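Nickel ABC transporter (Nickel-binding protein) (Bacillus halodurans, PDB 3T66) probably serves as the extracellular solute-binding component of an ABC importer, perhaps for nickel or peptides. Local coordinates at residues R240-T245 with A341-I346; E270-I275 with F453-S458. All coordinates share one frame; numbering follows the deposited sequence.

Contact 1: R240-T245 with A341-I346; sequences RTHNLT and AELPLI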
loop_
_atom_site.group_PDB
_atom_site.type_symbol
_atom_site.label_atom_id
_atom_site.label_comp_id
_atom_site.label_asym_id
_atom_site.label_seq_id
_atom_site.Cartn_x
_atom_site.Cartn_y
_atom_site.Cartn_z
ATOM N N ARG A 240 -2.670 0.708 2.799
ATOM C CA ARG A 240 -3.333 2.009 2.944
ATOM C C ARG A 240 -4.178 2.079 4.203
ATOM O O ARG A 240 -4.644 1.057 4.698
ATOM C CB ARG A 240 -4.130 2.365 1.709
ATOM C CG ARG A 240 -5.633 2.353 1.823
ATOM C CD ARG A 240 -6.228 3.361 0.820
ATOM N NE ARG A 240 -5.454 3.504 -0.422
ATOM C CZ ARG A 240 -4.714 4.568 -0.738
ATOM N NH1 ARG A 240 -4.612 5.603 0.091
ATOM N NH2 ARG A 240 -4.067 4.592 -1.890
ATOM N N THR A 241 -4.326 3.274 4.759
ATOM C CA THR A 241 -5.046 3.421 6.001
ATOM C C THR A 241 -5.912 4.635 5.829
ATOM O O THR A 241 -5.456 5.641 5.249
ATOM C CB THR A 241 -4.079 3.587 7.217
ATOM O OG1 THR A 241 -3.439 2.338 7.496
ATOM C CG2 THR A 241 -4.813 4.015 8.510
ATOM N N HIS A 242 -7.157 4.552 6.304
ATOM C CA HIS A 242 -7.958 5.762 6.347
ATOM C C HIS A 242 -7.811 6.453 7.662
ATOM O O HIS A 242 -7.715 5.792 8.684
ATOM C CB HIS A 242 -9.428 5.475 6.099
ATOM C CG HIS A 242 -9.702 4.991 4.724
ATOM N ND1 HIS A 242 -8.946 5.388 3.643
ATOM C CD2 HIS A 242 -10.620 4.119 4.252
ATOM C CE1 HIS A 242 -9.407 4.797 2.555
ATOM N NE2 HIS A 242 -10.423 4.025 2.899
ATOM N N ASN A 243 -7.830 7.774 7.644
ATOM C CA ASN A 243 -7.802 8.508 8.882
ATOM C C ASN A 243 -8.509 9.831 8.808
ATOM O O ASN A 243 -8.779 10.362 7.724
ATOM C CB ASN A 243 -6.348 8.780 9.273
ATOM C CG ASN A 243 -5.605 9.573 8.221
ATOM O OD1 ASN A 243 -6.011 10.670 7.838
ATOM N ND2 ASN A 243 -4.507 9.010 7.732
ATOM N N LEU A 244 -8.778 10.380 9.976
ATOM C CA LEU A 244 -9.014 11.819 10.105
ATOM C C LEU A 244 -7.673 12.515 10.294
ATOM O O LEU A 244 -7.119 12.498 11.391
ATOM C CB LEU A 244 -9.913 12.141 11.310
ATOM C CG LEU A 244 -11.305 11.528 11.360
ATOM C CD1 LEU A 244 -12.054 11.993 12.589
ATOM C CD2 LEU A 244 -12.002 11.924 10.114
ATOM N N THR A 245 -7.152 13.123 9.237
ATOM C CA THR A 245 -5.987 13.987 9.381
ATOM C C THR A 245 -6.394 15.337 10.007
ATOM O O THR A 245 -7.282 16.021 9.477
ATOM C CB THR A 245 -5.318 14.232 8.025
ATOM O OG1 THR A 245 -4.793 12.998 7.514
ATOM C CG2 THR A 245 -4.195 15.271 8.145
ATOM N N ALA A 341 -15.518 6.943 -2.271
ATOM C CA ALA A 341 -16.914 7.201 -1.907
ATOM C C ALA A 341 -17.315 6.865 -0.462
ATOM O O ALA A 341 -18.374 7.325 0.011
ATOM C CB ALA A 341 -17.862 6.534 -2.909
ATOM N N GLU A 342 -16.494 6.073 0.235
ATOM C CA GLU A 342 -16.738 5.782 1.670
ATOM C C GLU A 342 -16.279 6.909 2.599
ATOM O O GLU A 342 -16.710 6.961 3.751
ATOM C CB GLU A 342 -16.147 4.423 2.131
ATOM C CG GLU A 342 -14.595 4.244 2.030
ATOM C CD GLU A 342 -14.050 4.026 0.583
ATOM O OE1 GLU A 342 -12.806 4.128 0.392
ATOM O OE2 GLU A 342 -14.848 3.759 -0.363
ATOM N N LEU A 343 -15.402 7.790 2.116
ATOM C CA LEU A 343 -14.875 8.872 2.955
ATOM C C LEU A 343 -15.958 9.874 3.403
ATOM O O LEU A 343 -16.131 10.065 4.620
ATOM C CB LEU A 343 -13.710 9.594 2.283
ATOM C CG LEU A 343 -12.368 8.910 2.061
ATOM C CD1 LEU A 343 -11.510 9.855 1.248
ATOM C CD2 LEU A 343 -11.676 8.597 3.362
ATOM N N PRO A 344 -16.703 10.491 2.433
ATOM C CA PRO A 344 -17.871 11.316 2.704
ATOM C C PRO A 344 -18.890 10.675 3.633
ATOM O O PRO A 344 -19.573 11.372 4.362
ATOM C CB PRO A 344 -18.468 11.477 1.326
ATOM C CG PRO A 344 -17.314 11.585 0.485
ATOM C CD PRO A 344 -16.389 10.540 0.992
ATOM N N LEU A 345 -18.991 9.359 3.625
ATOM C CA LEU A 345 -19.848 8.689 4.579
ATOM C C LEU A 345 -19.277 8.712 5.986
ATOM O O LEU A 345 -20.052 8.774 6.954
ATOM C CB LEU A 345 -20.167 7.262 4.120
ATOM C CG LEU A 345 -21.129 7.246 2.908
ATOM C CD1 LEU A 345 -20.803 6.105 1.948
ATOM C CD2 LEU A 345 -22.629 7.214 3.324
ATOM N N ILE A 346 -17.939 8.668 6.116
ATOM C CA ILE A 346 -17.314 8.730 7.446
ATOM C C ILE A 346 -17.532 10.157 7.950
ATOM O O ILE A 346 -17.975 10.363 9.087
ATOM C CB ILE A 346 -15.822 8.291 7.454
#

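Contact 2: E270-I275 with F453-S458; sequences EIVDTI and FLIHPS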
loop_
_atom_site.group_PDB
_atom_site.type_symbol
_atom_site.label_atom_id
_atom_site.label_comp_id
_atom_site.label_asym_id
_atom_site.label_seq_id
_atom_site.Cartn_x
_atom_site.Cartn_y
_atom_site.Cartn_z
ATOM N N GLU A 270 -18.178 -0.036 13.265
ATOM C CA GLU A 270 -19.368 0.302 12.488
ATOM C C GLU A 270 -18.979 0.798 11.120
ATOM O O GLU A 270 -19.748 0.641 10.187
ATOM C CB GLU A 270 -20.289 1.350 13.151
ATOM C CG GLU A 270 -20.925 1.011 14.545
ATOM C CD GLU A 270 -21.302 -0.466 14.722
ATOM O OE1 GLU A 270 -20.666 -1.160 15.562
ATOM O OE2 GLU A 270 -22.227 -0.931 14.015
ATOM N N ILE A 271 -17.801 1.400 10.983
ATOM C CA ILE A 271 -17.325 1.771 9.657
ATOM C C ILE A 271 -16.996 0.517 8.897
ATOM O O ILE A 271 -17.228 0.450 7.706
ATOM C CB ILE A 271 -16.063 2.632 9.650
ATOM C CG1 ILE A 271 -16.101 3.707 10.743
ATOM C CG2 ILE A 271 -15.882 3.271 8.267
ATOM C CD1 ILE A 271 -16.544 5.093 10.267
ATOM N N VAL A 272 -16.461 -0.488 9.578
ATOM C CA VAL A 272 -16.120 -1.724 8.898
ATOM C C VAL A 272 -17.388 -2.335 8.342
ATOM O O VAL A 272 -17.391 -2.896 7.246
ATOM C CB VAL A 272 -15.418 -2.740 9.831
ATOM C CG1 VAL A 272 -15.177 -4.053 9.101
ATOM C CG2 VAL A 272 -14.089 -2.173 10.377
ATOM N N ASP A 273 -18.479 -2.196 9.084
ATOM C CA ASP A 273 -19.700 -2.900 8.732
ATOM C C ASP A 273 -20.757 -2.084 8.014
ATOM O O ASP A 273 -21.146 -2.454 6.909
ATOM C CB ASP A 273 -20.197 -3.690 9.920
ATOM C CG ASP A 273 -19.206 -4.790 10.293
ATOM O OD1 ASP A 273 -18.473 -5.232 9.366
ATOM O OD2 ASP A 273 -19.122 -5.203 11.480
ATOM N N THR A 274 -21.184 -0.966 8.594
ATOM C CA THR A 274 -22.201 -0.130 7.965
ATOM C C THR A 274 -21.726 0.526 6.663
ATOM O O THR A 274 -22.533 0.967 5.833
ATOM C CB THR A 274 -22.714 0.947 8.928
ATOM N N ILE A 275 -20.425 0.618 6.458
ATOM C CA ILE A 275 -19.991 1.347 5.269
ATOM C C ILE A 275 -19.126 0.520 4.343
ATOM O O ILE A 275 -19.400 0.427 3.152
ATOM C CB ILE A 275 -19.302 2.672 5.612
ATOM C CG1 ILE A 275 -20.203 3.528 6.497
ATOM C CG2 ILE A 275 -18.920 3.421 4.337
ATOM C CD1 ILE A 275 -19.580 4.849 6.864
ATOM N N PHE A 453 -6.503 7.277 13.334
ATOM C CA PHE A 453 -6.472 6.259 12.299
ATOM C C PHE A 453 -7.672 5.371 12.422
ATOM O O PHE A 453 -7.870 4.724 13.453
ATOM C CB PHE A 453 -5.153 5.494 12.316
ATOM C CG PHE A 453 -3.997 6.362 12.017
ATOM C CD1 PHE A 453 -3.717 6.726 10.696
ATOM C CD2 PHE A 453 -3.264 6.918 13.039
ATOM C CE1 PHE A 453 -2.660 7.588 10.379
ATOM C CE2 PHE A 453 -2.210 7.797 12.763
ATOM C CZ PHE A 453 -1.905 8.139 11.422
ATOM N N LEU A 454 -8.475 5.381 11.355
ATOM C CA LEU A 454 -9.771 4.728 11.293
ATOM C C LEU A 454 -9.703 3.299 10.815
ATOM O O LEU A 454 -9.787 2.361 11.607
ATOM C CB LEU A 454 -10.658 5.523 10.363
ATOM C CG LEU A 454 -10.788 6.968 10.810
ATOM C CD1 LEU A 454 -11.436 7.785 9.688
ATOM C CD2 LEU A 454 -11.605 7.007 12.088
ATOM N N ILE A 455 -9.567 3.114 9.515
ATOM C CA ILE A 455 -9.532 1.756 9.001
ATOM C C ILE A 455 -8.412 1.417 7.988
ATOM O O ILE A 455 -7.669 2.285 7.468
ATOM C CB ILE A 455 -10.889 1.332 8.420
ATOM C CG1 ILE A 455 -11.194 2.096 7.144
ATOM C CG2 ILE A 455 -12.029 1.480 9.458
ATOM C CD1 ILE A 455 -12.331 1.460 6.321
ATOM N N HIS A 456 -8.317 0.124 7.739
ATOM C CA HIS A 456 -7.449 -0.436 6.744
ATOM C C HIS A 456 -8.385 -1.092 5.734
ATOM O O HIS A 456 -8.963 -2.137 6.015
ATOM C CB HIS A 456 -6.549 -1.533 7.363
ATOM C CG HIS A 456 -5.601 -1.047 8.414
ATOM N ND1 HIS A 456 -4.812 0.074 8.255
ATOM C CD2 HIS A 456 -5.282 -1.561 9.625
ATOM C CE1 HIS A 456 -4.055 0.232 9.327
ATOM N NE2 HIS A 456 -4.319 -0.750 10.172
ATOM N N PRO A 457 -8.545 -0.492 4.553
ATOM C CA PRO A 457 -9.430 -1.154 3.584
ATOM C C PRO A 457 -8.805 -2.441 2.956
ATOM O O PRO A 457 -7.580 -2.478 2.609
ATOM C CB PRO A 457 -9.690 -0.054 2.530
ATOM C CG PRO A 457 -8.500 0.846 2.615
ATOM C CD PRO A 457 -7.953 0.752 4.027
ATOM N N SER A 458 -9.659 -3.465 2.805
ATOM C CA SER A 458 -9.243 -4.794 2.316
ATOM C C SER A 458 -9.187 -4.986 0.824
ATOM O O SER A 458 -10.041 -4.505 0.090
ATOM C CB SER A 458 -10.132 -5.875 2.895
ATOM O OG SER A 458 -9.873 -6.007 4.283
#

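Contact 1: R240-T245 with A341-I346
His242 of strand 240-246 meets Glu342 and Leu343 where the chain enters helix 343-356, and its imidazole is the one group on the strand that makes close contact with both. The polar approach comes from the carboxylate: Glu342 OE1 lies 3.5 Å from His242 NE2. The two side chains cross at about a right angle, and the ring and carboxylate planes are 33° apart. Glu342 gets there by a folded route: CG, held between its backbone N and carbonyl carbon (chi1 62°), extends toward the strand, and the bend at chi2 then swings the carboxylate across, which leaves OE1 near NE2.

Apolar contact is supplied by Leu343. Its first bond is not aimed at the strand, but the branch end swings back, placing methyl CD2 over one face of the imidazole, displaced toward the rim and 4.2 Å from His242 ND1. That same nitrogen has a weak hydrogen bond to Ser385 OG, so the ring is approached at both nitrogens as well as over this face. The arrangement joins a helix to the beta layer of an alpha/beta lobe, as expected for a periplasmic-binding-protein fold: strand 240-246 runs antiparallel to both 381-387 and 451-464, while helix 343-356 follows strand 328-336, whose Thr336 also touches Leu343.

Further hydrogen bonds lie within each segment. At the start of the helix, Ile346 N reaches back to Glu342 O at 3.2 Å. On the strand, the first side-chain bond of Asn243, the residue after His242, leads away from the helix; Thr245 OG1 donates to Asn243 OD1 at 2.6 Å, with the donor tilted 34° from the amide carbonyl plane.

Contact 2: E270-I275 with F453-S458
The CG2 methyl of Ile455 is directed at helix 268-275 and meets two successive residues there, Ile271 and Val272. Toward Ile271 it approaches the branch point rather than a chain end, with Ile455 CG2 4.2 Å from Ile271 CB. Val272 comes in differently: its first bond does not aim straight at the strand, yet its CG2 methyl still lies 4.3 Å from Ile455 CG2, a methyl-to-methyl approach. The rotation of Ile455 sets this up, for CG1 sits between the backbone N and the carbonyl carbon (chi1 69°), which leaves CG2 anti to the carbonyl carbon. All three side chains are buried, and the contact is wholly apolar.

On the strand side, Leu454 and Ile455 both lie opposite His242 of strand 240-246, forming a classic beta bulge at this point in the pairing. The helix side has its own irregularity, a wider pi-type turn across residues 271-275. Ile275 packs on Leu345 and Val349 of helix 343-356, while Arg268, at the helix start, hydrogen-bonds through NE to Phe453 O, so helix 268-275 lies against both strand 451-464 and helix 343-356.

Overall arrangement
Of the four segments, the one on strand 240-246 comes first, followed by that on helix 268-275. The chain then runs on to helix 343-356, where contact 1 closes a loop of 95 intervening residues, and finally to strand 451-464, where contact 2 closes one of 177. Because contact 2 opens inside the first loop and ends beyond it, the two cross rather than nest. They meet in space through the adjacent antiparallel strands 240-246 and 451-464, with contact centres about 8 Å apart. Together they set two helices against one pair of neighbouring strands, joining the middle of the chain to its C-terminal part, away from the calcium-binding Asp179.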